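Local coordinates for putative esterase (Uncultured bacterium, PDB 7C4D), which probably hydrolyses carboxylic esters as a marine bacterial carboxylesterase of the alpha/beta hydrolase fold, at residues Asn38-Leu46 and His256-Thr267. Sequence-based numbering, arbitrary orientation.
With SO4 (sulfate ion), chain E.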
loop_
_atom_site.group_PDB
_atom_site.type_symbol
_atom_site.label_atom_id
_atom_site.label_comp_id
_atom_site.label_asym_id
_atom_site.label_seq_id
_atom_site.Cartn_x
_atom_site.Cartn_y
_atom_site.Cartn_z
ATOM N N ASN A 38 9.449 0.326 -3.445
ATOM C CA ASN A 38 9.251 -1.124 -3.460
ATOM C C ASN A 38 8.600 -1.558 -4.787
ATOM O O ASN A 38 8.472 -2.745 -5.039
ATOM C CB ASN A 38 8.470 -1.575 -2.223
ATOM C CG ASN A 38 9.192 -1.247 -0.921
ATOM O OD1 ASN A 38 10.367 -1.540 -0.774
ATOM N ND2 ASN A 38 8.512 -0.642 0.023
ATOM N N TRP A 39 8.183 -0.603 -5.631
ATOM C CA TRP A 39 7.466 -0.905 -6.867
ATOM C C TRP A 39 8.367 -0.669 -8.094
ATOM O O TRP A 39 7.890 -0.740 -9.221
ATOM C CB TRP A 39 6.092 -0.156 -6.909
ATOM C CG TRP A 39 5.160 -0.755 -5.897
ATOM C CD1 TRP A 39 5.131 -0.495 -4.551
ATOM C CD2 TRP A 39 4.247 -1.849 -6.107
ATOM N NE1 TRP A 39 4.205 -1.298 -3.937
ATOM C CE2 TRP A 39 3.646 -2.138 -4.858
ATOM C CE3 TRP A 39 3.808 -2.552 -7.231
ATOM C CZ2 TRP A 39 2.721 -3.172 -4.703
ATOM C CZ3 TRP A 39 2.854 -3.534 -7.086
ATOM C CH2 TRP A 39 2.311 -3.843 -5.833
ATOM N N ILE A 40 9.674 -0.414 -7.882
ATOM C CA ILE A 40 10.615 -0.051 -8.948
ATOM C C ILE A 40 10.645 -1.141 -10.027
ATOM O O ILE A 40 10.504 -0.884 -11.206
ATOM C CB ILE A 40 12.033 0.244 -8.381
ATOM C CG1 ILE A 40 12.118 1.637 -7.755
ATOM C CG2 ILE A 40 13.161 0.033 -9.418
ATOM C CD1 ILE A 40 13.294 1.836 -6.820
ATOM N N SER A 41 10.828 -2.375 -9.607
ATOM C CA SER A 41 10.995 -3.500 -10.492
ATOM C C SER A 41 9.709 -3.792 -11.277
ATOM O O SER A 41 9.803 -4.138 -12.443
ATOM C CB SER A 41 11.476 -4.675 -9.672
ATOM O OG SER A 41 11.482 -5.872 -10.422
ATOM N N ILE A 42 8.515 -3.650 -10.663
ATOM C CA ILE A 42 7.254 -3.846 -11.371
ATOM C C ILE A 42 6.959 -2.694 -12.348
ATOM O O ILE A 42 6.553 -2.936 -13.491
ATOM C CB ILE A 42 6.104 -4.230 -10.413
ATOM C CG1 ILE A 42 6.200 -5.718 -10.096
ATOM C CG2 ILE A 42 4.695 -3.839 -10.950
ATOM C CD1 ILE A 42 5.742 -6.052 -8.736
ATOM N N ALA A 43 7.265 -1.453 -11.944
ATOM C CA ALA A 43 7.070 -0.276 -12.768
ATOM C C ALA A 43 8.035 -0.293 -13.947
ATOM O O ALA A 43 7.858 0.476 -14.897
ATOM C CB ALA A 43 7.355 0.966 -11.972
ATOM N N ASN A 44 9.129 -1.049 -13.773
ATOM C CA ASN A 44 10.122 -1.204 -14.827
ATOM C C ASN A 44 9.500 -1.890 -16.037
ATOM O O ASN A 44 9.665 -1.368 -17.102
ATOM C CB ASN A 44 11.447 -1.824 -14.382
ATOM C CG ASN A 44 12.445 -0.760 -13.952
ATOM O OD1 ASN A 44 12.307 0.428 -14.279
ATOM N ND2 ASN A 44 13.444 -1.174 -13.184
ATOM N N GLU A 45 8.765 -2.991 -15.851
ATOM C CA GLU A 45 7.951 -3.594 -16.896
ATOM C C GLU A 45 6.736 -2.753 -17.310
ATOM O O GLU A 45 6.566 -2.514 -18.511
ATOM C CB GLU A 45 7.684 -5.056 -16.566
ATOM C CG GLU A 45 8.983 -5.830 -16.636
ATOM C CD GLU A 45 8.893 -7.325 -16.439
ATOM O OE1 GLU A 45 7.982 -7.960 -17.017
ATOM O OE2 GLU A 45 9.745 -7.857 -15.714
ATOM N N LEU A 46 5.933 -2.266 -16.340
ATOM C CA LEU A 46 4.670 -1.587 -16.638
ATOM C C LEU A 46 4.862 -0.286 -17.422
ATOM O O LEU A 46 3.978 0.098 -18.166
ATOM C CB LEU A 46 3.797 -1.415 -15.388
ATOM C CG LEU A 46 3.410 -2.693 -14.610
ATOM C CD1 LEU A 46 2.503 -2.356 -13.429
ATOM C CD2 LEU A 46 2.673 -3.677 -15.502
ATOM N N HIS A 256 3.887 -9.122 -4.824
ATOM C CA HIS A 256 4.537 -8.492 -5.967
ATOM C C HIS A 256 6.059 -8.510 -5.839
ATOM O O HIS A 256 6.767 -8.307 -6.820
ATOM C CB HIS A 256 4.133 -7.028 -6.049
ATOM C CG HIS A 256 4.417 -6.309 -4.775
ATOM N ND1 HIS A 256 3.739 -6.600 -3.582
ATOM C CD2 HIS A 256 5.297 -5.330 -4.491
ATOM C CE1 HIS A 256 4.176 -5.796 -2.635
ATOM N NE2 HIS A 256 5.110 -4.994 -3.170
ATOM N N ALA A 257 6.542 -8.645 -4.607
ATOM C CA ALA A 257 7.968 -8.740 -4.347
ATOM C C ALA A 257 8.389 -10.199 -4.480
ATOM O O ALA A 257 9.466 -10.471 -4.987
ATOM C CB ALA A 257 8.277 -8.204 -2.977
ATOM N N GLN A 258 7.515 -11.127 -4.070
ATOM C CA GLN A 258 7.824 -12.555 -4.064
ATOM C C GLN A 258 7.636 -13.190 -5.446
ATOM O O GLN A 258 8.444 -14.014 -5.845
ATOM C CB GLN A 258 7.000 -13.301 -3.013
ATOM C CG GLN A 258 7.355 -12.874 -1.587
ATOM C CD GLN A 258 6.472 -13.521 -0.549
ATOM O OE1 GLN A 258 6.761 -14.607 -0.057
ATOM N NE2 GLN A 258 5.381 -12.854 -0.206
ATOM N N GLN A 259 6.579 -12.804 -6.174
ATOM C CA GLN A 259 6.263 -13.381 -7.468
ATOM C C GLN A 259 6.037 -12.269 -8.492
ATOM O O GLN A 259 4.957 -12.199 -9.073
ATOM C CB GLN A 259 5.001 -14.236 -7.351
ATOM C CG GLN A 259 5.149 -15.432 -6.420
ATOM C CD GLN A 259 6.030 -16.514 -7.014
ATOM O OE1 GLN A 259 6.143 -16.668 -8.229
ATOM N NE2 GLN A 259 6.682 -17.276 -6.153
ATOM N N PRO A 260 7.022 -11.375 -8.758
ATOM C CA PRO A 260 6.790 -10.204 -9.600
ATOM C C PRO A 260 6.374 -10.516 -11.035
ATOM O O PRO A 260 5.569 -9.782 -11.614
ATOM C CB PRO A 260 8.085 -9.387 -9.553
ATOM C CG PRO A 260 9.130 -10.365 -9.057
ATOM C CD PRO A 260 8.390 -11.395 -8.226
ATOM N N LYS A 261 6.905 -11.615 -11.580
ATOM C CA LYS A 261 6.647 -12.000 -12.955
ATOM C C LYS A 261 5.165 -12.318 -13.084
ATOM O O LYS A 261 4.521 -11.867 -14.018
ATOM C CB LYS A 261 7.495 -13.218 -13.357
ATOM C CG LYS A 261 7.353 -13.664 -14.807
ATOM C CD LYS A 261 8.037 -14.998 -15.126
ATOM C CE LYS A 261 7.709 -15.578 -16.492
ATOM N NZ LYS A 261 8.376 -14.854 -17.605
ATOM N N ILE A 262 4.634 -13.116 -12.155
ATOM C CA ILE A 262 3.214 -13.423 -12.202
ATOM C C ILE A 262 2.383 -12.163 -11.867
ATOM O O ILE A 262 1.256 -12.021 -12.340
ATOM C CB ILE A 262 2.877 -14.639 -11.327
ATOM C CG1 ILE A 262 3.695 -15.890 -11.710
ATOM C CG2 ILE A 262 1.377 -14.905 -11.316
ATOM C CD1 ILE A 262 3.243 -17.162 -10.998
ATOM N N PHE A 263 2.942 -11.206 -11.107
ATOM C CA PHE A 263 2.188 -10.017 -10.765
ATOM C C PHE A 263 1.921 -9.223 -12.043
ATOM O O PHE A 263 0.809 -8.794 -12.308
ATOM C CB PHE A 263 2.889 -9.194 -9.681
ATOM C CG PHE A 263 2.020 -8.085 -9.138
ATOM C CD1 PHE A 263 1.946 -6.855 -9.773
ATOM C CD2 PHE A 263 1.255 -8.276 -8.000
ATOM C CE1 PHE A 263 1.111 -5.844 -9.301
ATOM C CE2 PHE A 263 0.447 -7.254 -7.509
ATOM C CZ PHE A 263 0.343 -6.056 -8.175
ATOM N N ILE A 264 2.957 -9.087 -12.857
ATOM C CA ILE A 264 2.909 -8.306 -14.078
ATOM C C ILE A 264 1.972 -8.962 -15.091
ATOM O O ILE A 264 1.229 -8.289 -15.804
ATOM C CB ILE A 264 4.363 -8.117 -14.563
ATOM C CG1 ILE A 264 5.061 -7.087 -13.673
ATOM C CG2 ILE A 264 4.450 -7.705 -16.029
ATOM C CD1 ILE A 264 6.546 -7.258 -13.568
ATOM N N GLN A 265 2.007 -10.292 -15.130
ATOM C CA GLN A 265 1.194 -11.073 -16.034
ATOM C C GLN A 265 -0.278 -10.772 -15.786
ATOM O O GLN A 265 -0.974 -10.393 -16.719
ATOM C CB GLN A 265 1.623 -12.535 -15.905
ATOM C CG GLN A 265 0.574 -13.617 -16.100
ATOM C CD GLN A 265 1.191 -14.952 -15.726
ATOM O OE1 GLN A 265 2.363 -15.211 -15.997
ATOM N NE2 GLN A 265 0.422 -15.803 -15.064
ATOM N N LYS A 266 -0.738 -10.960 -14.540
ATOM C CA LYS A 266 -2.139 -10.777 -14.183
ATOM C C LYS A 266 -2.615 -9.329 -14.363
ATOM O O LYS A 266 -3.748 -9.129 -14.780
ATOM C CB LYS A 266 -2.364 -11.241 -12.754
ATOM C CG LYS A 266 -2.062 -12.711 -12.541
ATOM C CD LYS A 266 -2.682 -13.616 -13.567
ATOM C CE LYS A 266 -2.585 -15.073 -13.161
ATOM N NZ LYS A 266 -3.077 -15.949 -14.251
ATOM N N THR A 267 -1.740 -8.362 -14.076
ATOM C CA THR A 267 -1.954 -6.931 -14.249
ATOM C C THR A 267 -2.126 -6.613 -15.738
ATOM O O THR A 267 -3.058 -5.897 -16.109
ATOM C CB THR A 267 -0.785 -6.146 -13.617
ATOM O OG1 THR A 267 -0.746 -6.392 -12.209
ATOM C CG2 THR A 267 -0.756 -4.657 -13.921
HETATM S S SO4 E . 4.883 -2.199 -0.429
HETATM O O1 SO4 E . 5.753 -1.052 -0.428
HETATM O O2 SO4 E . 4.431 -2.428 0.926
HETATM O O3 SO4 E . 3.723 -1.954 -1.263
HETATM O O4 SO4 E . 5.587 -3.351 -0.911
#
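Trp-39 and His-256 stack just ahead of two helices of the alpha/beta hydrolase fold, 40-46 and 260-267, whose short axes cross at -42° over one face of the central sheet; the pair illustrates how aromatic stacking can shape an anion site. The imidazole lies offset over the six-membered ring of Trp-39, planes at 6° and centroids 3.9 Å apart, with Trp-39 CZ2 over the imidazole centre. Phe-263 completes the aromatic cluster: the indole turns its CZ3 edge toward the phenyl face, an offset edge-to-face pair at 67°. Apolar packing continues along helix 40-46, where Ile-42 is a knob among His-256, Pro-260, Phe-263 and Ile-264. Its CG2 stands anti to the backbone N, leaving CG1 to meet Ile-264 CD1 at 3.8 Å. Further along, Leu-46 CD2 meets Thr-267 CG2 at 3.9 Å. An alanine in place of Trp-39 would probably strip the stacking partner from one face of His-256 and cost the sulfate a donor. That ion, probably from the crystallisation liquor, is also held by Gly-31 N; the His-256 side chain lies near, without touching, a probable catalytic triad. Three side chains grip separate oxygens: Asn-38 ND2 takes O1, His-256 NE2 takes O4, and Trp-39 NE1 reaches O3 in the indole plane at 2.8 Å.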